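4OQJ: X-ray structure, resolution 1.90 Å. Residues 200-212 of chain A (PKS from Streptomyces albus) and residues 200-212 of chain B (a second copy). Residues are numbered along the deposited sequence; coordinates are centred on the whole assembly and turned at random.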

ATOM      1  N   VAL A 200      -1.888   3.330   8.166  1.00  9.56           N
ATOM      2  CA  VAL A 200      -3.154   3.709   8.783  1.00 10.52           C
ATOM      3  C   VAL A 200      -4.088   4.299   7.723  1.00 10.78           C
ATOM      4  O   VAL A 200      -5.272   3.967   7.665  1.00  9.49           O
ATOM      5  CB  VAL A 200      -2.939   4.717   9.941  1.00 10.82           C
ATOM      6  CG1 VAL A 200      -4.254   5.355  10.377  1.00 12.45           C
ATOM      7  CG2 VAL A 200      -2.298   4.018  11.142  1.00  9.35           C
ATOM      8  N   HIS A 201      -3.556   5.179   6.880  1.00 10.76           N
ATOM      9  CA  HIS A 201      -4.367   5.790   5.832  1.00 11.48           C
ATOM     10  C   HIS A 201      -4.964   4.734   4.905  1.00 10.74           C
ATOM     11  O   HIS A 201      -6.168   4.762   4.600  1.00  8.83           O
ATOM     12  CB  HIS A 201      -3.527   6.772   5.044  1.00 11.37           C
ATOM     13  CG  HIS A 201      -4.196   7.299   3.820  1.00 10.97           C
ATOM     14  ND1 HIS A 201      -5.098   8.336   3.858  1.00 12.58           N
ATOM     15  CD2 HIS A 201      -4.054   6.957   2.520  1.00 10.78           C
ATOM     16  CE1 HIS A 201      -5.487   8.616   2.623  1.00 15.00           C
ATOM     17  NE2 HIS A 201      -4.871   7.796   1.793  1.00 14.35           N
ATOM     18  N   LEU A 202      -4.147   3.779   4.466  1.00 11.87           N
ATOM     19  CA  LEU A 202      -4.652   2.781   3.522  1.00 14.93           C
ATOM     20  C   LEU A 202      -5.639   1.823   4.200  1.00 12.22           C
ATOM     21  O   LEU A 202      -6.612   1.399   3.575  1.00  9.18           O
ATOM     22  CB  LEU A 202      -3.505   2.003   2.880  1.00 13.31           C
ATOM     23  CG  LEU A 202      -2.587   2.854   1.993  1.00 13.62           C
ATOM     24  CD1 LEU A 202      -1.388   2.033   1.556  1.00 17.93           C
ATOM     25  CD2 LEU A 202      -3.340   3.417   0.785  1.00 11.51           C
ATOM     26  N   ALA A 203      -5.400   1.507   5.467  1.00 11.67           N
ATOM     27  CA  ALA A 203      -6.348   0.694   6.236  1.00 12.22           C
ATOM     28  C   ALA A 203      -7.720   1.376   6.303  1.00 13.74           C
ATOM     29  O   ALA A 203      -8.757   0.740   6.079  1.00 13.73           O
ATOM     30  CB  ALA A 203      -5.822   0.441   7.617  1.00 11.61           C
ATOM     31  N   CYS A 204      -7.732   2.674   6.599  1.00 12.15           N
ATOM     32  CA  CYS A 204      -8.987   3.416   6.622  1.00 13.76           C
ATOM     33  C   CYS A 204      -9.648   3.441   5.240  1.00 14.67           C
ATOM     34  O   CYS A 204     -10.857   3.255   5.130  1.00 15.70           O
ATOM     35  CB  CYS A 204      -8.754   4.838   7.123  1.00 12.02           C
ATOM     36  SG  CYS A 204      -8.267   4.942   8.871  1.00 15.14           S
ATOM     37  N   LEU A 205      -8.871   3.665   4.184  1.00 12.56           N
ATOM     38  CA  LEU A 205      -9.437   3.639   2.817  1.00 15.65           C
ATOM     39  C   LEU A 205     -10.063   2.273   2.512  1.00 16.41           C
ATOM     40  O   LEU A 205     -11.175   2.174   1.973  1.00 16.06           O
ATOM     41  CB  LEU A 205      -8.359   3.937   1.779  1.00 23.74           C
ATOM     42  CG  LEU A 205      -8.509   5.220   0.973  1.00 42.83           C
ATOM     43  CD1 LEU A 205      -8.627   6.441   1.888  1.00 53.58           C
ATOM     44  CD2 LEU A 205      -7.326   5.358   0.038  1.00 42.82           C
ATOM     45  N   SER A 206      -9.346   1.213   2.870  1.00 18.75           N
ATOM     46  CA  SER A 206      -9.864  -0.145   2.691  1.00 23.37           C
ATOM     47  C   SER A 206     -11.174  -0.359   3.425  1.00 19.39           C
ATOM     48  O   SER A 206     -12.126  -0.905   2.859  1.00 21.04           O
ATOM     49  CB  SER A 206      -8.858  -1.180   3.184  1.00 29.09           C
ATOM     50  OG  SER A 206      -8.182  -1.769   2.107  1.00 30.12           O
ATOM     51  N   LEU A 207     -11.209   0.055   4.691  1.00 18.01           N
ATOM     52  CA  LEU A 207     -12.396  -0.082   5.534  1.00 21.16           C
ATOM     53  C   LEU A 207     -13.573   0.662   4.963  1.00 26.38           C
ATOM     54  O   LEU A 207     -14.693   0.163   4.962  1.00 31.94           O
ATOM     55  CB  LEU A 207     -12.143   0.436   6.950  1.00 19.51           C
ATOM     56  CG  LEU A 207     -11.396  -0.493   7.902  1.00 19.84           C
ATOM     57  CD1 LEU A 207     -11.000   0.263   9.155  1.00 20.56           C
ATOM     58  CD2 LEU A 207     -12.260  -1.676   8.280  1.00 18.70           C
ATOM     59  N   LEU A 208     -13.326   1.869   4.485  1.00 20.58           N
ATOM     60  CA  LEU A 208     -14.415   2.690   4.006  1.00 19.40           C
ATOM     61  C   LEU A 208     -14.898   2.202   2.629  1.00 18.81           C
ATOM     62  O   LEU A 208     -16.056   2.397   2.279  1.00 25.10           O
ATOM     63  CB  LEU A 208     -13.981   4.152   3.975  1.00 20.22           C
ATOM     64  CG  LEU A 208     -13.712   4.757   5.367  1.00 28.83           C
ATOM     65  CD1 LEU A 208     -13.251   6.194   5.256  1.00 34.04           C
ATOM     66  CD2 LEU A 208     -14.937   4.658   6.281  1.00 31.35           C
ATOM     67  N   SER A 209     -14.021   1.545   1.874  1.00 18.92           N
ATOM     68  CA  SER A 209     -14.381   0.993   0.565  1.00 24.84           C
ATOM     69  C   SER A 209     -15.061  -0.370   0.675  1.00 31.42           C
ATOM     70  O   SER A 209     -15.653  -0.842  -0.291  1.00 35.22           O
ATOM     71  CB  SER A 209     -13.143   0.839  -0.319  1.00 29.66           C
ATOM     72  OG  SER A 209     -12.477   2.081  -0.507  1.00 41.88           O
ATOM     73  N   GLY A 210     -14.928  -1.016   1.832  1.00 32.53           N
ATOM     74  CA  GLY A 210     -15.473  -2.348   2.047  1.00 33.36           C
ATOM     75  C   GLY A 210     -14.581  -3.531   1.677  1.00 30.04           C
ATOM     76  O   GLY A 210     -15.082  -4.639   1.523  1.00 35.06           O
ATOM     77  N   ASP A 211     -13.276  -3.326   1.528  1.00 26.10           N
ATOM     78  CA  ASP A 211     -12.358  -4.452   1.380  1.00 25.22           C
ATOM     79  C   ASP A 211     -12.455  -5.379   2.602  1.00 22.72           C
ATOM     80  O   ASP A 211     -12.125  -6.562   2.513  1.00 20.71           O
ATOM     81  CB  ASP A 211     -10.892  -3.999   1.248  1.00 25.56           C
ATOM     82  CG  ASP A 211     -10.551  -3.382  -0.107  1.00 26.59           C
ATOM     83  OD1 ASP A 211     -11.351  -3.531  -1.053  1.00 31.21           O
ATOM     84  OD2 ASP A 211      -9.444  -2.756  -0.212  1.00 18.71           O
ATOM     85  N   CYS A 212     -12.853  -4.818   3.744  1.00 18.89           N
ATOM     86  CA  CYS A 212     -12.813  -5.529   5.024  1.00 18.41           C
ATOM     87  C   CYS A 212     -13.666  -4.838   6.089  1.00 17.75           C
ATOM     88  O   CYS A 212     -14.105  -3.710   5.901  1.00 20.75           O
ATOM     89  CB  CYS A 212     -11.367  -5.657   5.527  1.00 15.58           C
ATOM     90  SG  CYS A 212     -10.458  -4.130   5.582  1.00 16.41           S
TER
ATOM     91  N   VAL B 200      -2.376  -1.774  -8.517  1.00  9.56           N
ATOM     92  CA  VAL B 200      -3.484  -1.286  -9.330  1.00 10.52           C
ATOM     93  C   VAL B 200      -4.720  -1.083  -8.449  1.00 10.78           C
ATOM     94  O   VAL B 200      -5.408  -0.067  -8.546  1.00  9.49           O
ATOM     95  CB  VAL B 200      -3.800  -2.257 -10.497  1.00 10.82           C
ATOM     96  CG1 VAL B 200      -5.138  -1.926 -11.152  1.00 12.45           C
ATOM     97  CG2 VAL B 200      -2.696  -2.195 -11.553  1.00  9.35           C
ATOM     98  N   HIS B 201      -5.004  -2.054  -7.586  1.00 10.76           N
ATOM     99  CA  HIS B 201      -6.158  -1.947  -6.700  1.00 11.48           C
ATOM    100  C   HIS B 201      -6.067  -0.706  -5.815  1.00 10.74           C
ATOM    101  O   HIS B 201      -7.037   0.059  -5.689  1.00  8.83           O
ATOM    102  CB  HIS B 201      -6.268  -3.196  -5.851  1.00 11.37           C
ATOM    103  CG  HIS B 201      -7.287  -3.107  -4.767  1.00 10.97           C
ATOM    104  ND1 HIS B 201      -8.626  -3.326  -4.989  1.00 12.58           N
ATOM    105  CD2 HIS B 201      -7.149  -2.866  -3.443  1.00 10.78           C
ATOM    106  CE1 HIS B 201      -9.277  -3.226  -3.840  1.00 15.00           C
ATOM    107  NE2 HIS B 201      -8.408  -2.948  -2.888  1.00 14.35           N
ATOM    108  N   LEU B 202      -4.902  -0.475  -5.212  1.00 11.87           N
ATOM    109  CA  LEU B 202      -4.781   0.663  -4.300  1.00 14.93           C
ATOM    110  C   LEU B 202      -4.813   1.993  -5.061  1.00 12.22           C
ATOM    111  O   LEU B 202      -5.366   2.974  -4.562  1.00  9.18           O
ATOM    112  CB  LEU B 202      -3.510   0.558  -3.459  1.00 13.31           C
ATOM    113  CG  LEU B 202      -3.491  -0.635  -2.494  1.00 13.62           C
ATOM    114  CD1 LEU B 202      -2.124  -0.750  -1.845  1.00 17.93           C
ATOM    115  CD2 LEU B 202      -4.594  -0.520  -1.439  1.00 11.51           C
ATOM    116  N   ALA B 203      -4.248   2.015  -6.263  1.00 11.67           N
ATOM    117  CA  ALA B 203      -4.331   3.204  -7.116  1.00 12.22           C
ATOM    118  C   ALA B 203      -5.793   3.557  -7.417  1.00 13.74           C
ATOM    119  O   ALA B 203      -6.200   4.721  -7.312  1.00 13.73           O
ATOM    120  CB  ALA B 203      -3.572   2.988  -8.391  1.00 11.61           C
ATOM    121  N   CYS B 204      -6.590   2.554  -7.779  1.00 12.15           N
ATOM    122  CA  CYS B 204      -8.009   2.789  -8.023  1.00 13.76           C
ATOM    123  C   CYS B 204      -8.723   3.267  -6.754  1.00 14.67           C
ATOM    124  O   CYS B 204      -9.532   4.189  -6.811  1.00 15.70           O
ATOM    125  CB  CYS B 204      -8.671   1.524  -8.559  1.00 12.02           C
ATOM    126  SG  CYS B 204      -8.117   1.040 -10.221  1.00 15.14           S
ATOM    127  N   LEU B 205      -8.433   2.653  -5.610  1.00 12.56           N
ATOM    128  CA  LEU B 205      -9.041   3.107  -4.340  1.00 15.65           C
ATOM    129  C   LEU B 205      -8.683   4.571  -4.057  1.00 16.41           C
ATOM    130  O   LEU B 205      -9.536   5.387  -3.681  1.00 16.06           O
ATOM    131  CB  LEU B 205      -8.569   2.243  -3.175  1.00 23.74           C
ATOM    132  CG  LEU B 205      -9.621   1.399  -2.467  1.00 42.83           C
ATOM    133  CD1 LEU B 205     -10.359   0.490  -3.453  1.00 53.58           C
ATOM    134  CD2 LEU B 205      -8.952   0.585  -1.380  1.00 42.82           C
ATOM    135  N   SER B 206      -7.411   4.905  -4.251  1.00 18.75           N
ATOM    136  CA  SER B 206      -6.958   6.287  -4.078  1.00 23.37           C
ATOM    137  C   SER B 206      -7.703   7.251  -4.982  1.00 19.39           C
ATOM    138  O   SER B 206      -8.153   8.308  -4.531  1.00 21.04           O
ATOM    139  CB  SER B 206      -5.465   6.409  -4.364  1.00 29.09           C
ATOM    140  OG  SER B 206      -4.733   6.485  -3.172  1.00 30.12           O
ATOM    141  N   LEU B 207      -7.811   6.889  -6.259  1.00 18.01           N
ATOM    142  CA  LEU B 207      -8.497   7.710  -7.256  1.00 21.16           C
ATOM    143  C   LEU B 207      -9.944   7.924  -6.901  1.00 26.38           C
ATOM    144  O   LEU B 207     -10.469   9.024  -7.037  1.00 31.94           O
ATOM    145  CB  LEU B 207      -8.433   7.076  -8.646  1.00 19.51           C
ATOM    146  CG  LEU B 207      -7.137   7.259  -9.430  1.00 19.84           C
ATOM    147  CD1 LEU B 207      -7.141   6.360 -10.650  1.00 20.56           C
ATOM    148  CD2 LEU B 207      -6.977   8.699  -9.865  1.00 18.70           C
ATOM    149  N   LEU B 208     -10.599   6.866  -6.458  1.00 20.58           N
ATOM    150  CA  LEU B 208     -12.016   6.959  -6.185  1.00 19.40           C
ATOM    151  C   LEU B 208     -12.267   7.716  -4.869  1.00 18.81           C
ATOM    152  O   LEU B 208     -13.316   8.327  -4.700  1.00 25.10           O
ATOM    153  CB  LEU B 208     -12.630   5.563  -6.169  1.00 20.22           C
ATOM    154  CG  LEU B 208     -12.613   4.854  -7.537  1.00 28.83           C
ATOM    155  CD1 LEU B 208     -13.201   3.464  -7.437  1.00 34.04           C
ATOM    156  CD2 LEU B 208     -13.341   5.666  -8.612  1.00 31.35           C
ATOM    157  N   SER B 209     -11.294   7.698  -3.961  1.00 18.92           N
ATOM    158  CA  SER B 209     -11.402   8.420  -2.690  1.00 24.84           C
ATOM    159  C   SER B 209     -11.025   9.894  -2.825  1.00 31.42           C
ATOM    160  O   SER B 209     -11.309  10.685  -1.931  1.00 35.22           O
ATOM    161  CB  SER B 209     -10.497   7.792  -1.630  1.00 29.66           C
ATOM    162  OG  SER B 209     -10.817   6.424  -1.414  1.00 41.88           O
ATOM    163  N   GLY B 210     -10.344  10.243  -3.915  1.00 32.53           N
ATOM    164  CA  GLY B 210      -9.871  11.600  -4.136  1.00 33.36           C
ATOM    165  C   GLY B 210      -8.494  11.955  -3.579  1.00 30.04           C
ATOM    166  O   GLY B 210      -8.184  13.133  -3.441  1.00 35.06           O
ATOM    167  N   ASP B 211      -7.662  10.970  -3.253  1.00 26.10           N
ATOM    168  CA  ASP B 211      -6.270  11.253  -2.915  1.00 25.22           C
ATOM    169  C   ASP B 211      -5.573  11.961  -4.088  1.00 22.72           C
ATOM    170  O   ASP B 211      -4.579  12.660  -3.890  1.00 20.71           O
ATOM    171  CB  ASP B 211      -5.474   9.974  -2.597  1.00 25.56           C
ATOM    172  CG  ASP B 211      -5.807   9.354  -1.242  1.00 26.59           C
ATOM    173  OD1 ASP B 211      -6.453  10.031  -0.415  1.00 31.21           O
ATOM    174  OD2 ASP B 211      -5.389   8.171  -1.010  1.00 18.71           O
ATOM    175  N   CYS B 212      -6.067  11.726  -5.304  1.00 18.89           N
ATOM    176  CA  CYS B 212      -5.397  12.177  -6.526  1.00 18.41           C
ATOM    177  C   CYS B 212      -6.329  12.138  -7.737  1.00 17.75           C
ATOM    178  O   CYS B 212      -7.409  11.565  -7.674  1.00 20.75           O
ATOM    179  CB  CYS B 212      -4.151  11.323  -6.806  1.00 15.58           C
ATOM    180  SG  CYS B 212      -4.435   9.567  -6.809  1.00 16.41           S
TER

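Polar groups enter a buried protein interface at little cost when each finds a partner, and the two-fold contact between these polyketide synthase helices illustrates the principle. The helices, residues 200-209 of each chain, cross at 76° with their axes 10.5 Å apart, and the symmetry makes every polar solution occur twice. The principal one is a hydrogen bond from NE2 of His A201 to OD2 of Asp B211, 2.9 Å long and nearly straight at 166°; His B201 and Asp A211 repeat it. The carboxylate oxygen lies at the ring edge, near its plane, where the N-H points. ND1 of each histidine is hydrogen-bonded elsewhere in the structure, so both ring nitrogens are satisfied.

Asp A211 is held in place by its own chain as well: its backbone N donates to Ser A206 O (3.0 Å), just beyond the helix end, where Gly A210 adopts a positive phi. Ser A206 OG lies 2.8 Å from Asp A211 OD2 and is also hydrogen-bonded elsewhere in the structure.

The CA-to-CB bond of Ser A209 points toward the partner, and its OG donates to Leu A205 O at 2.8 Å while packing against Leu B205 CG, 3.5 Å away. Leucines fill in the rest: Leu A202 CD1 and Leu B202 CD1, 4.5 Å apart, form an apolar contact.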